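Local coordinates for protein LbaCas13a (C2c2) (Lachnospiraceae bacterium, PDB 5W1H) that is an RNA-guided, RNA-targeting CRISPR nuclease that binds a mature crRNA and cleaves RNA at adenines, at residues Val1297-Glu1302 / Asn1334-Glu1339; Ser900-Lys905 / Lys954-Asp959. All coordinates share one frame; numbering follows the deposited sequence.

Contact 1: Val1297-Glu1302 / Asn1334-Glu1339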
ATOM      1  N   VAL A1297      -3.754 -17.315  -3.748  1.00 26.30           N
ATOM      2  CA  VAL A1297      -4.041 -17.530  -5.162  1.00 28.12           C
ATOM      3  C   VAL A1297      -2.959 -16.836  -5.978  1.00 25.53           C
ATOM      4  O   VAL A1297      -2.766 -15.619  -5.861  1.00 26.33           O
ATOM      5  CB  VAL A1297      -5.432 -17.013  -5.552  1.00 25.93           C
ATOM      6  CG1 VAL A1297      -5.665 -17.218  -7.049  1.00 26.86           C
ATOM      7  CG2 VAL A1297      -6.504 -17.713  -4.740  1.00 25.59           C
ATOM      8  N   ASN A1298      -2.262 -17.606  -6.806  1.00 25.34           N
ATOM      9  CA  ASN A1298      -1.232 -17.083  -7.692  1.00 27.17           C
ATOM     10  C   ASN A1298      -1.805 -16.943  -9.095  1.00 29.68           C
ATOM     11  O   ASN A1298      -2.344 -17.908  -9.647  1.00 30.83           O
ATOM     12  CB  ASN A1298      -0.015 -18.008  -7.714  1.00 34.88           C
ATOM     13  CG  ASN A1298       1.290 -17.255  -7.611  1.00 38.43           C
ATOM     14  OD1 ASN A1298       1.662 -16.505  -8.514  1.00 43.82           O
ATOM     15  ND2 ASN A1298       2.001 -17.457  -6.510  1.00 34.53           N
ATOM     16  N   VAL A1299      -1.694 -15.746  -9.667  1.00 30.17           N
ATOM     17  CA  VAL A1299      -2.185 -15.494 -11.015  1.00 29.50           C
ATOM     18  C   VAL A1299      -1.034 -14.993 -11.876  1.00 29.06           C
ATOM     19  O   VAL A1299      -0.118 -14.315 -11.399  1.00 30.76           O
ATOM     20  CB  VAL A1299      -3.366 -14.496 -11.036  1.00 30.35           C
ATOM     21  CG1 VAL A1299      -4.475 -14.962 -10.104  1.00 25.98           C
ATOM     22  CG2 VAL A1299      -2.904 -13.088 -10.678  1.00 29.06           C
ATOM     23  N   ARG A1300      -1.076 -15.354 -13.155  1.00 27.23           N
ATOM     24  CA  ARG A1300      -0.093 -14.916 -14.137  1.00 26.94           C
ATOM     25  C   ARG A1300      -0.793 -13.998 -15.130  1.00 30.42           C
ATOM     26  O   ARG A1300      -1.682 -14.439 -15.868  1.00 29.20           O
ATOM     27  CB  ARG A1300       0.548 -16.104 -14.856  1.00 31.74           C
ATOM     28  CG  ARG A1300       1.290 -17.076 -13.948  1.00 34.30           C
ATOM     29  CD  ARG A1300       1.833 -18.250 -14.758  1.00 45.20           C
ATOM     30  NE  ARG A1300       2.096 -19.432 -13.939  1.00 46.11           N
ATOM     31  CZ  ARG A1300       3.309 -19.906 -13.668  1.00 47.41           C
ATOM     32  NH1 ARG A1300       4.384 -19.297 -14.151  1.00 56.01           N
ATOM     33  NH2 ARG A1300       3.447 -20.991 -12.916  1.00 45.87           N
ATOM     34  N   PHE A1301      -0.390 -12.731 -15.146  1.00 26.79           N
ATOM     35  CA  PHE A1301      -1.063 -11.728 -15.950  1.00 29.00           C
ATOM     36  C   PHE A1301      -0.673 -11.842 -17.417  1.00 32.63           C
ATOM     37  O   PHE A1301       0.413 -12.315 -17.768  1.00 28.16           O
ATOM     38  CB  PHE A1301      -0.731 -10.322 -15.453  1.00 27.80           C
ATOM     39  CG  PHE A1301      -1.428  -9.946 -14.181  1.00 26.40           C
ATOM     40  CD1 PHE A1301      -2.749 -10.298 -13.966  1.00 25.50           C
ATOM     41  CD2 PHE A1301      -0.758  -9.235 -13.199  1.00 29.32           C
ATOM     42  CE1 PHE A1301      -3.392  -9.948 -12.794  1.00 28.15           C
ATOM     43  CE2 PHE A1301      -1.395  -8.879 -12.025  1.00 24.75           C
ATOM     44  CZ  PHE A1301      -2.713  -9.238 -11.822  1.00 26.54           C
ATOM     45  N   GLU A1302      -1.582 -11.395 -18.272  1.00 31.77           N
ATOM     46  CA  GLU A1302      -1.328 -11.251 -19.693  1.00 30.28           C
ATOM     47  C   GLU A1302      -1.885  -9.899 -20.102  1.00 28.66           C
ATOM     48  O   GLU A1302      -3.048  -9.598 -19.816  1.00 31.29           O
ATOM     49  CB  GLU A1302      -1.978 -12.387 -20.483  1.00 34.88           C
ATOM     50  CG  GLU A1302      -1.486 -12.548 -21.904  1.00 38.57           C
ATOM     51  CD  GLU A1302      -1.906 -13.880 -22.496  1.00 50.14           C
ATOM     52  OE1 GLU A1302      -1.218 -14.892 -22.238  1.00 54.62           O
ATOM     53  OE2 GLU A1302      -2.939 -13.922 -23.199  1.00 53.24           O
ATOM     54  N   ASN A1334      -2.845 -22.545 -17.534  1.00 32.75           N
ATOM     55  CA  ASN A1334      -1.995 -22.492 -16.344  1.00 36.08           C
ATOM     56  C   ASN A1334      -1.748 -21.050 -15.901  1.00 34.24           C
ATOM     57  O   ASN A1334      -0.619 -20.647 -15.609  1.00 34.80           O
ATOM     58  CB  ASN A1334      -0.679 -23.234 -16.578  1.00 37.61           C
ATOM     59  CG  ASN A1334      -0.889 -24.707 -16.852  1.00 41.21           C
ATOM     60  OD1 ASN A1334      -1.935 -25.261 -16.520  1.00 37.28           O
ATOM     61  ND2 ASN A1334       0.104 -25.351 -17.457  1.00 44.14           N
ATOM     62  N   GLY A1335      -2.825 -20.271 -15.849  1.00 30.54           N
ATOM     63  CA  GLY A1335      -2.737 -18.887 -15.422  1.00 31.04           C
ATOM     64  C   GLY A1335      -3.040 -18.674 -13.952  1.00 29.53           C
ATOM     65  O   GLY A1335      -2.719 -17.620 -13.396  1.00 29.21           O
ATOM     66  N   VAL A1336      -3.662 -19.662 -13.309  1.00 28.32           N
ATOM     67  CA  VAL A1336      -4.047 -19.582 -11.903  1.00 27.00           C
ATOM     68  C   VAL A1336      -3.614 -20.863 -11.208  1.00 32.24           C
ATOM     69  O   VAL A1336      -3.923 -21.964 -11.679  1.00 32.29           O
ATOM     70  CB  VAL A1336      -5.565 -19.371 -11.733  1.00 26.80           C
ATOM     71  CG1 VAL A1336      -5.943 -19.404 -10.252  1.00 29.79           C
ATOM     72  CG2 VAL A1336      -6.005 -18.056 -12.368  1.00 27.53           C
ATOM     73  N   TYR A1337      -2.908 -20.725 -10.088  1.00 32.24           N
ATOM     74  CA  TYR A1337      -2.557 -21.884  -9.282  1.00 32.15           C
ATOM     75  C   TYR A1337      -2.507 -21.485  -7.816  1.00 33.31           C
ATOM     76  O   TYR A1337      -2.261 -20.324  -7.476  1.00 28.89           O
ATOM     77  CB  TYR A1337      -1.225 -22.513  -9.716  1.00 33.27           C
ATOM     78  CG  TYR A1337       0.000 -21.630  -9.581  1.00 32.67           C
ATOM     79  CD1 TYR A1337       0.387 -20.784 -10.613  1.00 35.15           C
ATOM     80  CD2 TYR A1337       0.791 -21.674  -8.439  1.00 34.60           C
ATOM     81  CE1 TYR A1337       1.514 -19.989 -10.503  1.00 35.67           C
ATOM     82  CE2 TYR A1337       1.922 -20.882  -8.320  1.00 35.53           C
ATOM     83  CZ  TYR A1337       2.278 -20.043  -9.356  1.00 35.21           C
ATOM     84  OH  TYR A1337       3.399 -19.252  -9.244  1.00 38.48           O
ATOM     85  N   SER A1338      -2.756 -22.463  -6.953  1.00 30.18           N
ATOM     86  CA  SER A1338      -2.777 -22.223  -5.521  1.00 32.62           C
ATOM     87  C   SER A1338      -1.366 -22.236  -4.952  1.00 30.04           C
ATOM     88  O   SER A1338      -0.496 -22.982  -5.405  1.00 30.21           O
ATOM     89  CB  SER A1338      -3.623 -23.281  -4.812  1.00 30.53           C
ATOM     90  OG  SER A1338      -3.471 -23.196  -3.404  1.00 31.91           O
ATOM     91  N   GLU A1339      -1.143 -21.385  -3.956  1.00 31.18           N
ATOM     92  CA  GLU A1339       0.041 -21.520  -3.126  1.00 31.17           C
ATOM     93  C   GLU A1339       0.005 -22.853  -2.388  1.00 33.80           C
ATOM     94  O   GLU A1339      -1.062 -23.383  -2.067  1.00 29.52           O
ATOM     95  CB  GLU A1339       0.126 -20.372  -2.120  1.00 34.34           C
ATOM     96  CG  GLU A1339       0.474 -19.036  -2.733  1.00 35.07           C
ATOM     97  CD  GLU A1339       1.876 -19.010  -3.301  1.00 40.81           C
ATOM     98  OE1 GLU A1339       2.030 -19.219  -4.524  1.00 42.33           O
ATOM     99  OE2 GLU A1339       2.826 -18.792  -2.521  1.00 37.67           O
TER
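Asn-1298 lies flat over one face of the Tyr-1337 ring, the two side chains running the same way and the amide and ring planes 5° apart. Its CB stands over the ring centre, 3.5 Å from the Tyr-1337 centroid, in a CH-pi contact. One atom further, CG has moved toward the phenol end and is 3.4 Å from Tyr-1337 CZ. The amide splits the work: Asn-1298 OD1 ends 3.3 Å from Tyr-1337 OH and has a weak hydrogen bond with Tyr-1289, while Asn-1298 ND2 donates to Glu-1339 OE1 at 2.7 Å. That bond runs close to the amide plane but reaches OE1 from above the carboxylate plane. Both carboxylate oxygens are engaged, since OE2 accepts from the backbone of Ala-829. With CG between backbone N and carbonyl carbon, Tyr-1337 chi1 of 62° swings the ring over Asn-1298 on the neighbouring strand; Arg-1300 NH2 approaches Tyr-1337 CE1 obliquely at 3.3 Å. Valines pack on the other sheet face: Val-1336 puts CG1 3.9 Å from Val-1297 CG1 and CG2 4.1 Å from Val-1299 CG1; helix 1357-1368 packs on Val-1297 and Val-1336, helix 1284-1294 on Val-1299. Reciprocal backbone bonds join Asn-1298 and Tyr-1337, and Arg-1300 N donates to Gly-1335 O. Asn-1298/Tyr-1337 is thus a hydrogen-bonded pair between two non-hydrogen-bonded pairs, the alternating ladder of an antiparallel beta sheet in C-terminal Cas13a.

Contact 2: Ser900-Lys905 / Lys954-Asp959; sequences SSELQK and KIAGVD
Val-958 spreads its two methyls over the first turn of helix 901-911. CG1, anti to the backbone N at chi1 162°, meets the branched end of Leu-903, 3.5 Å from Leu-903 CD2, the two side chains meeting at a slant. CG2 meets the start of the same helix, 3.6 Å from Ser-900 OG and 3.8 Å from Glu-902 CB. Ser-900 is the N-cap, and its OG accepts a nearly straight bond from Leu-903 N (2.9 Å, 163°), so the valine methyl packs against an oxygen already engaged in capping. Val-963 of helix 960-974 touches both Val-958 and Leu-903, adding a third apolar side chain to the pair. The approaching element is a tight beta hairpin, strands 954-955 and 958-959 joined by a type I' turn. Ile-955 N donates to Val-958 O at 2.8 Å and Val-958 N returns a bond to Ile-955 O, while Ala-956 and Gly-957 at the corner both adopt positive phi. Ala-956 directs CB at the helix, where Glu-902 OE2 stands 3.9 Å away. The bend of Glu-902 at chi2 (67°) brings its carboxylate alongside that methyl and leaves OE1 for a salt bridge to Lys-905 NZ at 3.2 Å, met on the syn side. Lys-905 NZ also forms a salt bridge with Asp-605, placing its ammonium group between two acids that come close to each other and probably easing their repulsion. Asp-605 and Phe-607, the latter touching Ile-955, belong to the sequence RNDSFH, which fits the R-X4-H signature of HEPN ribonuclease domains.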
ATOM      1  N   SER A 900     -19.516  15.350  21.322  1.00 37.77           N
ATOM      2  CA  SER A 900     -18.590  15.380  20.193  1.00 35.61           C
ATOM      3  C   SER A 900     -19.280  14.848  18.944  1.00 36.80           C
ATOM      4  O   SER A 900     -19.522  13.641  18.828  1.00 32.88           O
ATOM      5  CB  SER A 900     -17.329  14.569  20.490  1.00 37.11           C
ATOM      6  OG  SER A 900     -16.529  14.445  19.325  1.00 32.00           O
ATOM      7  N   SER A 901     -19.583  15.750  18.006  1.00 31.65           N
ATOM      8  CA  SER A 901     -20.061  15.329  16.694  1.00 37.45           C
ATOM      9  C   SER A 901     -19.034  14.463  15.978  1.00 29.64           C
ATOM     10  O   SER A 901     -19.401  13.529  15.255  1.00 28.23           O
ATOM     11  CB  SER A 901     -20.399  16.552  15.837  1.00 39.47           C
ATOM     12  OG  SER A 901     -21.543  17.224  16.326  1.00 46.43           O
ATOM     13  N   GLU A 902     -17.744  14.758  16.161  1.00 33.12           N
ATOM     14  CA  GLU A 902     -16.708  13.967  15.504  1.00 32.57           C
ATOM     15  C   GLU A 902     -16.706  12.529  16.006  1.00 28.98           C
ATOM     16  O   GLU A 902     -16.573  11.590  15.213  1.00 29.38           O
ATOM     17  CB  GLU A 902     -15.339  14.613  15.712  1.00 35.86           C
ATOM     18  CG  GLU A 902     -14.201  13.910  14.981  1.00 35.38           C
ATOM     19  CD  GLU A 902     -14.306  14.026  13.468  1.00 39.88           C
ATOM     20  OE1 GLU A 902     -14.990  14.953  12.981  1.00 40.41           O
ATOM     21  OE2 GLU A 902     -13.705  13.185  12.764  1.00 39.69           O
ATOM     22  N   LEU A 903     -16.856  12.333  17.320  1.00 29.45           N
ATOM     23  CA  LEU A 903     -16.921  10.974  17.851  1.00 27.89           C
ATOM     24  C   LEU A 903     -18.130  10.225  17.304  1.00 26.80           C
ATOM     25  O   LEU A 903     -18.049   9.023  17.021  1.00 27.60           O
ATOM     26  CB  LEU A 903     -16.949  11.003  19.380  1.00 28.80           C
ATOM     27  CG  LEU A 903     -15.581  11.034  20.067  1.00 29.41           C
ATOM     28  CD1 LEU A 903     -15.727  11.113  21.581  1.00 28.01           C
ATOM     29  CD2 LEU A 903     -14.760   9.808  19.670  1.00 28.82           C
ATOM     30  N   GLN A 904     -19.258  10.918  17.135  1.00 23.62           N
ATOM     31  CA  GLN A 904     -20.439  10.275  16.568  1.00 24.63           C
ATOM     32  C   GLN A 904     -20.207   9.852  15.121  1.00 23.84           C
ATOM     33  O   GLN A 904     -20.743   8.825  14.684  1.00 24.48           O
ATOM     34  CB  GLN A 904     -21.645  11.211  16.682  1.00 25.00           C
ATOM     35  CG  GLN A 904     -21.986  11.576  18.128  1.00 28.62           C
ATOM     36  CD  GLN A 904     -23.137  12.563  18.249  1.00 33.36           C
ATOM     37  OE1 GLN A 904     -23.790  12.902  17.263  1.00 31.70           O
ATOM     38  NE2 GLN A 904     -23.388  13.026  19.469  1.00 35.62           N
ATOM     39  N   LYS A 905     -19.407  10.615  14.370  1.00 26.41           N
ATOM     40  CA  LYS A 905     -19.052  10.211  13.013  1.00 25.37           C
ATOM     41  C   LYS A 905     -18.286   8.894  13.013  1.00 26.68           C
ATOM     42  O   LYS A 905     -18.598   7.981  12.239  1.00 22.54           O
ATOM     43  CB  LYS A 905     -18.213  11.292  12.332  1.00 28.61           C
ATOM     44  CG  LYS A 905     -18.901  12.621  12.080  1.00 31.19           C
ATOM     45  CD  LYS A 905     -17.988  13.483  11.214  1.00 33.87           C
ATOM     46  CE  LYS A 905     -18.083  14.951  11.562  1.00 37.75           C
ATOM     47  NZ  LYS A 905     -17.100  15.749  10.779  1.00 36.04           N
ATOM     48  N   LYS A 954      -4.269  12.860  19.427  1.00 29.54           N
ATOM     49  CA  LYS A 954      -5.556  13.363  18.971  1.00 29.96           C
ATOM     50  C   LYS A 954      -5.624  13.310  17.455  1.00 31.81           C
ATOM     51  O   LYS A 954      -4.607  13.404  16.763  1.00 32.57           O
ATOM     52  CB  LYS A 954      -5.809  14.800  19.449  1.00 33.77           C
ATOM     53  CG  LYS A 954      -6.289  14.920  20.891  1.00 33.30           C
ATOM     54  CD  LYS A 954      -6.366  16.379  21.308  1.00 37.25           C
ATOM     55  CE  LYS A 954      -7.368  16.597  22.432  1.00 42.97           C
ATOM     56  NZ  LYS A 954      -7.060  15.778  23.636  1.00 45.18           N
ATOM     57  N   ILE A 955      -6.843  13.159  16.948  1.00 32.00           N
ATOM     58  CA  ILE A 955      -7.107  13.196  15.516  1.00 32.57           C
ATOM     59  C   ILE A 955      -8.358  14.039  15.313  1.00 37.42           C
ATOM     60  O   ILE A 955      -9.392  13.783  15.942  1.00 33.45           O
ATOM     61  CB  ILE A 955      -7.269  11.786  14.915  1.00 29.90           C
ATOM     62  CG1 ILE A 955      -7.659  11.859  13.439  1.00 35.66           C
ATOM     63  CG2 ILE A 955      -8.244  10.939  15.730  1.00 36.13           C
ATOM     64  CD1 ILE A 955      -6.505  12.223  12.535  1.00 33.52           C
ATOM     65  N   ALA A 956      -8.255  15.070  14.475  1.00 40.25           N
ATOM     66  CA  ALA A 956      -9.367  15.982  14.211  1.00 41.87           C
ATOM     67  C   ALA A 956      -9.967  16.510  15.513  1.00 42.10           C
ATOM     68  O   ALA A 956     -11.187  16.558  15.690  1.00 44.93           O
ATOM     69  CB  ALA A 956     -10.433  15.307  13.346  1.00 40.64           C
ATOM     70  N   GLY A 957      -9.094  16.885  16.446  1.00 41.89           N
ATOM     71  CA  GLY A 957      -9.503  17.459  17.713  1.00 44.10           C
ATOM     72  C   GLY A 957     -10.115  16.503  18.716  1.00 40.48           C
ATOM     73  O   GLY A 957     -10.703  16.964  19.702  1.00 40.94           O
ATOM     74  N   VAL A 958      -9.991  15.191  18.516  1.00 36.72           N
ATOM     75  CA  VAL A 958     -10.611  14.196  19.383  1.00 34.72           C
ATOM     76  C   VAL A 958      -9.555  13.176  19.797  1.00 32.12           C
ATOM     77  O   VAL A 958      -8.682  12.822  19.000  1.00 30.96           O
ATOM     78  CB  VAL A 958     -11.806  13.514  18.676  1.00 38.73           C
ATOM     79  CG1 VAL A 958     -12.173  12.215  19.353  1.00 34.68           C
ATOM     80  CG2 VAL A 958     -13.008  14.450  18.648  1.00 40.19           C
ATOM     81  N   ASP A 959      -9.629  12.717  21.050  1.00 30.96           N
ATOM     82  CA  ASP A 959      -8.647  11.768  21.566  1.00 31.54           C
ATOM     83  C   ASP A 959      -8.672  10.468  20.772  1.00 29.13           C
ATOM     84  O   ASP A 959      -9.728   9.858  20.589  1.00 26.75           O
ATOM     85  CB  ASP A 959      -8.916  11.466  23.043  1.00 31.49           C
ATOM     86  CG  ASP A 959      -8.570  12.626  23.953  1.00 39.96           C
ATOM     87  OD1 ASP A 959      -8.224  13.709  23.438  1.00 39.77           O
ATOM     88  OD2 ASP A 959      -8.649  12.452  25.189  1.00 42.82           O
TER

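How the contacts relate
Following the chain from the N terminus, contact 2 comes first: helix 901-911 starts, the chain runs on through helix 915-941, and hairpin 954-959 folds back on the helix start, closing a largely helical loop of 48 residues. Contact 1 opens only after that. Its 31-residue connection contains no helix; strand 1297-1310 leads into strand 1321-1330, and strand 1336-1344 then pairs with the first. The contacts lie in series, neither nested nor crossed, on opposite sides of the chain's centre; the centres of contact 1 and contact 2 are about 44 Å apart. Contact 2 fixes a small hairpin among helices, whereas contact 1 joins strands of a C-terminal sheet close to the bound RNA.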